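Local coordinates for protein transcriptional repressor PadR (Bacillus cereus, PDB 6JYI) that probably binds DNA as a dimeric PadR-like transcription factor, consistent with a role as a repressor of gene expression, at residues Phe31-Thr36 / Tyr139-Val144; Asp123-Lys128 / Ala163-Leu168. One frame throughout, in Å; residues are numbered along the deposited sequence.

Both contacts use helix 114-142, at different points along it. Contact 1 lies at its C-terminal end, where Tyr139 and Trp142 meet the end of helix 24-35. Contact 2 lies further back on the same helix, where Asp123-Lys128 packs against helix 148-175. Their centres are 21 Å apart, and their nearest atoms are about 9 Å apart, so they do not touch. Contact 1 joins the N-terminal PadR-like region to the C-terminal helices. Contact 2 lies between those two C-terminal helices. Both also touch the second subunit, through its Tyr107 at contact 1 and its Asp96 at contact 2.

Contact 1 (Phe31-Thr36 / Tyr139-Val144); sequences FEDVFT and YEKWRV
The indole of Trp142 carries Asp33 at its edge and Lys141 CG over one face, offset toward the rim. Asp33 OD2 lies almost in the ring plane and accepts a hydrogen bond from Trp142 NE1. The bond from Trp142 NE1 to Asp33 OD2 is short, 2.8 Å, and fairly straight at 164°. OD2 accepts through its anti lone pair. The carboxylate is turned 51° from the indole plane and meets it at the edge. Both Asp33 and Trp142 set CG anti to the carbonyl carbon. The two side chains cross at about a right angle. Lys141 NZ stands 4.2 Å from Asp33 OD2, beyond a salt bridge, yet its charge may help keep the carboxylate ionised. Val34 splits its methyls between the two aromatic residues. Its CG2 lies 4.2 Å from Trp142 CD1. Its CG1 reaches the phenol end of Tyr139, 4.0 Å from Tyr139 OH. That hydroxyl is hydrogen-bonded to Ser153. Arg143 leaves helical geometry and turns its guanidinium back. Arg143 NE donates to Trp142 O at 3.1 Å, from above the carbonyl plane. Val34 and Arg143 also pack on Tyr107 of the second subunit. The contact joins the winged helix-turn-helix domain of the PadR family to its C-terminal helical dimerisation region.

Contact 2 (Asp123-Lys128 / Ala163-Leu168); sequences DEIERK and AQVETL
Lys128 bends at chi2 (-88°) and again at chi4 (66°), which brings its ammonium between Glu124 and Gln164. Glu124 sets CG anti to its backbone N and bends at chi2, so its carboxylate meets the lysine one helical turn on. Gln164 instead runs extended beyond CG and crosses the lysine chain obliquely. Lys128 NZ donates to Gln164 OE1 at 2.7 Å, nearly along the C=O axis. Lys128 NZ also forms a salt bridge with Glu124 OE2, 3.0 Å away, on the anti lone pair of that oxygen. A second salt bridge runs to Asp96 of the second subunit. Three oxygens thus grip the ammonium of a buried lysine, and the two carboxylates would probably stabilise its charge. The rest of the interface is apolar. Val165 CG2 presses on Lys128 CB at 3.4 Å, closer than two carbons normally pack. Leu168 CD1 lies 3.6 Å from Glu124 CG. Ile125 and Leu168 lie alongside, pointing opposite ways, with Ile125 CG1 3.7 Å from Leu168 CB. The two segments run nearly antiparallel, at 154°, with axes 9.4 Å apart. They form part of the antiparallel pairing of helices 114-142 and 148-175. Phe102 of helix 101-107 packs on both Glu124 and Leu168, while Gln164 packs on Ser160 of the second subunit.

Contact 1 (Phe31-Thr36 / Tyr139-Val144)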
# COMPACT_ATOMS: atom_id res chain seq x y z
N PHE A 31 -9.99 1.82 -12.22
CA PHE A 31 -9.19 2.29 -11.10
C PHE A 31 -9.87 2.06 -9.74
O PHE A 31 -9.23 1.57 -8.81
CB PHE A 31 -8.88 3.78 -11.22
CG PHE A 31 -7.45 4.07 -11.55
CD1 PHE A 31 -6.54 4.24 -10.54
CD2 PHE A 31 -7.03 4.15 -12.86
CE1 PHE A 31 -5.24 4.50 -10.79
CE2 PHE A 31 -5.70 4.42 -13.15
CZ PHE A 31 -4.80 4.61 -12.10
N GLU A 32 -11.13 2.42 -9.63
CA GLU A 32 -11.81 2.29 -8.36
C GLU A 32 -12.06 0.83 -8.01
O GLU A 32 -12.07 0.46 -6.83
CB GLU A 32 -13.19 2.95 -8.36
CG GLU A 32 -13.24 4.41 -8.72
CD GLU A 32 -14.69 4.87 -8.95
OE1 GLU A 32 -15.61 4.01 -9.03
OE2 GLU A 32 -14.90 6.10 -9.05
N ASP A 33 -12.32 0.03 -9.04
CA ASP A 33 -12.74 -1.36 -8.84
C ASP A 33 -11.55 -2.28 -8.51
O ASP A 33 -11.68 -3.19 -7.69
CB ASP A 33 -13.41 -1.91 -10.12
CG ASP A 33 -14.87 -1.46 -10.29
OD1 ASP A 33 -15.48 -0.84 -9.38
OD2 ASP A 33 -15.40 -1.77 -11.39
N VAL A 34 -10.43 -2.06 -9.20
CA VAL A 34 -9.30 -2.98 -9.24
C VAL A 34 -8.06 -2.31 -8.63
O VAL A 34 -7.51 -2.81 -7.64
CB VAL A 34 -8.98 -3.39 -10.69
CG1 VAL A 34 -7.66 -4.09 -10.78
CG2 VAL A 34 -10.11 -4.23 -11.29
N PHE A 35 -7.63 -1.18 -9.18
CA PHE A 35 -6.33 -0.58 -8.77
C PHE A 35 -6.30 0.05 -7.37
O PHE A 35 -5.23 0.20 -6.79
CB PHE A 35 -5.80 0.39 -9.84
CG PHE A 35 -5.37 -0.28 -11.09
CD1 PHE A 35 -6.26 -0.55 -12.09
CD2 PHE A 35 -4.08 -0.67 -11.28
CE1 PHE A 35 -5.84 -1.18 -13.27
CE2 PHE A 35 -3.71 -1.30 -12.46
CZ PHE A 35 -4.61 -1.55 -13.43
N THR A 36 -7.45 0.40 -6.81
CA THR A 36 -7.53 0.83 -5.40
C THR A 36 -6.91 -0.25 -4.46
O THR A 36 -6.50 0.05 -3.33
CB THR A 36 -9.00 1.16 -5.01
OG1 THR A 36 -9.10 1.69 -3.67
CG2 THR A 36 -9.83 -0.05 -5.10
N TYR A 139 -13.16 -8.41 -11.15
CA TYR A 139 -12.22 -9.01 -12.13
C TYR A 139 -12.97 -9.72 -13.26
O TYR A 139 -12.54 -9.69 -14.39
CB TYR A 139 -11.24 -9.98 -11.45
CG TYR A 139 -9.96 -9.36 -10.96
CD1 TYR A 139 -9.95 -8.47 -9.90
CD2 TYR A 139 -8.75 -9.68 -11.55
CE1 TYR A 139 -8.76 -7.95 -9.42
CE2 TYR A 139 -7.56 -9.14 -11.10
CZ TYR A 139 -7.57 -8.28 -10.03
OH TYR A 139 -6.40 -7.74 -9.57
N GLU A 140 -14.12 -10.32 -12.97
CA GLU A 140 -14.94 -10.93 -14.02
C GLU A 140 -15.55 -9.90 -14.98
O GLU A 140 -15.78 -10.20 -16.15
CB GLU A 140 -16.04 -11.82 -13.40
CG GLU A 140 -15.45 -12.98 -12.57
CD GLU A 140 -16.50 -13.85 -11.86
OE1 GLU A 140 -17.66 -13.41 -11.66
OE2 GLU A 140 -16.12 -15.00 -11.50
N LYS A 141 -15.84 -8.69 -14.48
CA LYS A 141 -16.30 -7.57 -15.29
C LYS A 141 -15.16 -7.00 -16.16
O LYS A 141 -15.31 -6.81 -17.36
CB LYS A 141 -16.87 -6.47 -14.38
CG LYS A 141 -17.31 -5.19 -15.12
CD LYS A 141 -17.93 -4.13 -14.16
CE LYS A 141 -18.38 -2.87 -14.92
NZ LYS A 141 -18.71 -1.73 -14.02
N TRP A 142 -14.00 -6.75 -15.56
CA TRP A 142 -12.90 -6.06 -16.27
C TRP A 142 -11.96 -6.96 -17.05
O TRP A 142 -11.37 -6.51 -18.05
CB TRP A 142 -12.10 -5.16 -15.33
CG TRP A 142 -12.91 -3.96 -14.95
CD1 TRP A 142 -13.43 -3.68 -13.72
CD2 TRP A 142 -13.37 -2.91 -15.83
NE1 TRP A 142 -14.14 -2.52 -13.76
CE2 TRP A 142 -14.14 -2.03 -15.05
CE3 TRP A 142 -13.18 -2.63 -17.18
CZ2 TRP A 142 -14.72 -0.87 -15.57
CZ3 TRP A 142 -13.78 -1.47 -17.72
CH2 TRP A 142 -14.53 -0.61 -16.90
N ARG A 143 -11.81 -8.21 -16.61
CA ARG A 143 -10.90 -9.13 -17.28
C ARG A 143 -11.68 -10.36 -17.75
O ARG A 143 -11.52 -11.47 -17.21
CB ARG A 143 -9.76 -9.56 -16.35
CG ARG A 143 -8.86 -8.41 -15.80
CD ARG A 143 -7.78 -8.03 -16.78
NE ARG A 143 -8.36 -7.41 -17.96
CZ ARG A 143 -7.93 -7.50 -19.22
NH1 ARG A 143 -6.86 -8.20 -19.58
NH2 ARG A 143 -8.62 -6.86 -20.14
N VAL A 144 -12.53 -10.13 -18.73
CA VAL A 144 -13.15 -11.22 -19.44
C VAL A 144 -11.98 -11.81 -20.25
O VAL A 144 -11.18 -11.10 -20.89
CB VAL A 144 -14.38 -10.81 -20.32
CG1 VAL A 144 -15.20 -9.74 -19.63
CG2 VAL A 144 -13.95 -10.36 -21.69

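Contact 2 (Asp123-Lys128 / Ala163-Leu168)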
# COMPACT_ATOMS: atom_id res chain seq x y z
N ASP A 123 -14.48 -2.42 12.51
CA ASP A 123 -14.56 -1.67 11.24
C ASP A 123 -13.60 -2.20 10.16
O ASP A 123 -13.95 -2.28 8.98
CB ASP A 123 -14.22 -0.19 11.45
CG ASP A 123 -15.24 0.51 12.29
OD1 ASP A 123 -16.37 0.01 12.34
OD2 ASP A 123 -14.89 1.53 12.92
N GLU A 124 -12.39 -2.53 10.59
CA GLU A 124 -11.34 -3.03 9.68
C GLU A 124 -11.67 -4.43 9.14
O GLU A 124 -11.48 -4.71 7.94
CB GLU A 124 -10.01 -3.07 10.43
CG GLU A 124 -8.83 -3.29 9.53
CD GLU A 124 -8.62 -2.14 8.58
OE1 GLU A 124 -9.31 -1.09 8.74
OE2 GLU A 124 -7.76 -2.29 7.69
N ILE A 125 -12.19 -5.28 10.00
CA ILE A 125 -12.69 -6.58 9.58
C ILE A 125 -13.80 -6.40 8.54
O ILE A 125 -13.78 -7.02 7.47
CB ILE A 125 -13.19 -7.40 10.79
CG1 ILE A 125 -11.98 -7.87 11.62
CG2 ILE A 125 -14.03 -8.58 10.36
CD1 ILE A 125 -12.34 -8.51 12.98
N GLU A 126 -14.75 -5.52 8.83
CA GLU A 126 -15.91 -5.32 7.94
C GLU A 126 -15.44 -4.80 6.57
O GLU A 126 -15.88 -5.30 5.53
CB GLU A 126 -16.95 -4.39 8.58
N ARG A 127 -14.52 -3.84 6.60
CA ARG A 127 -13.90 -3.28 5.40
C ARG A 127 -13.22 -4.32 4.53
O ARG A 127 -13.52 -4.42 3.35
CB ARG A 127 -12.87 -2.21 5.77
CG ARG A 127 -13.48 -0.87 6.17
CD ARG A 127 -12.41 0.16 6.51
NE ARG A 127 -12.86 1.03 7.60
CZ ARG A 127 -12.29 2.19 7.94
NH1 ARG A 127 -11.20 2.66 7.29
NH2 ARG A 127 -12.79 2.87 8.96
N LYS A 128 -12.31 -5.11 5.11
CA LYS A 128 -11.56 -6.11 4.34
C LYS A 128 -12.48 -7.21 3.81
O LYS A 128 -12.30 -7.67 2.68
CB LYS A 128 -10.38 -6.69 5.15
CG LYS A 128 -9.27 -5.65 5.50
CD LYS A 128 -8.25 -5.54 4.42
CE LYS A 128 -7.45 -4.22 4.43
NZ LYS A 128 -6.56 -4.05 5.61
N ALA A 163 -6.16 -13.23 5.29
CA ALA A 163 -5.27 -13.55 6.39
C ALA A 163 -5.31 -12.40 7.37
O ALA A 163 -5.33 -12.63 8.59
CB ALA A 163 -3.86 -13.79 5.88
N GLN A 164 -5.38 -11.17 6.87
CA GLN A 164 -5.58 -10.00 7.77
C GLN A 164 -6.87 -10.11 8.57
O GLN A 164 -6.86 -9.90 9.76
CB GLN A 164 -5.60 -8.70 6.99
CG GLN A 164 -4.24 -8.35 6.40
CD GLN A 164 -4.35 -7.29 5.34
OE1 GLN A 164 -5.24 -6.45 5.39
NE2 GLN A 164 -3.47 -7.35 4.35
N VAL A 165 -7.98 -10.45 7.89
CA VAL A 165 -9.27 -10.66 8.56
C VAL A 165 -9.19 -11.72 9.67
O VAL A 165 -9.62 -11.46 10.80
CB VAL A 165 -10.39 -10.99 7.55
CG1 VAL A 165 -11.67 -11.46 8.27
CG2 VAL A 165 -10.66 -9.75 6.67
N GLU A 166 -8.67 -12.90 9.33
CA GLU A 166 -8.53 -14.01 10.30
C GLU A 166 -7.76 -13.54 11.53
O GLU A 166 -8.21 -13.72 12.66
CB GLU A 166 -7.80 -15.22 9.69
CG GLU A 166 -8.55 -15.97 8.56
N THR A 167 -6.63 -12.88 11.30
CA THR A 167 -5.78 -12.40 12.38
C THR A 167 -6.54 -11.43 13.27
O THR A 167 -6.52 -11.57 14.48
CB THR A 167 -4.51 -11.73 11.85
OG1 THR A 167 -3.68 -12.71 11.22
CG2 THR A 167 -3.71 -11.09 12.98
N LEU A 168 -7.26 -10.50 12.67
CA LEU A 168 -7.97 -9.49 13.43
C LEU A 168 -9.11 -10.07 14.24
O LEU A 168 -9.31 -9.67 15.40
CB LEU A 168 -8.46 -8.34 12.54
CG LEU A 168 -7.35 -7.44 12.01
CD1 LEU A 168 -7.92 -6.45 10.99
CD2 LEU A 168 -6.61 -6.69 13.12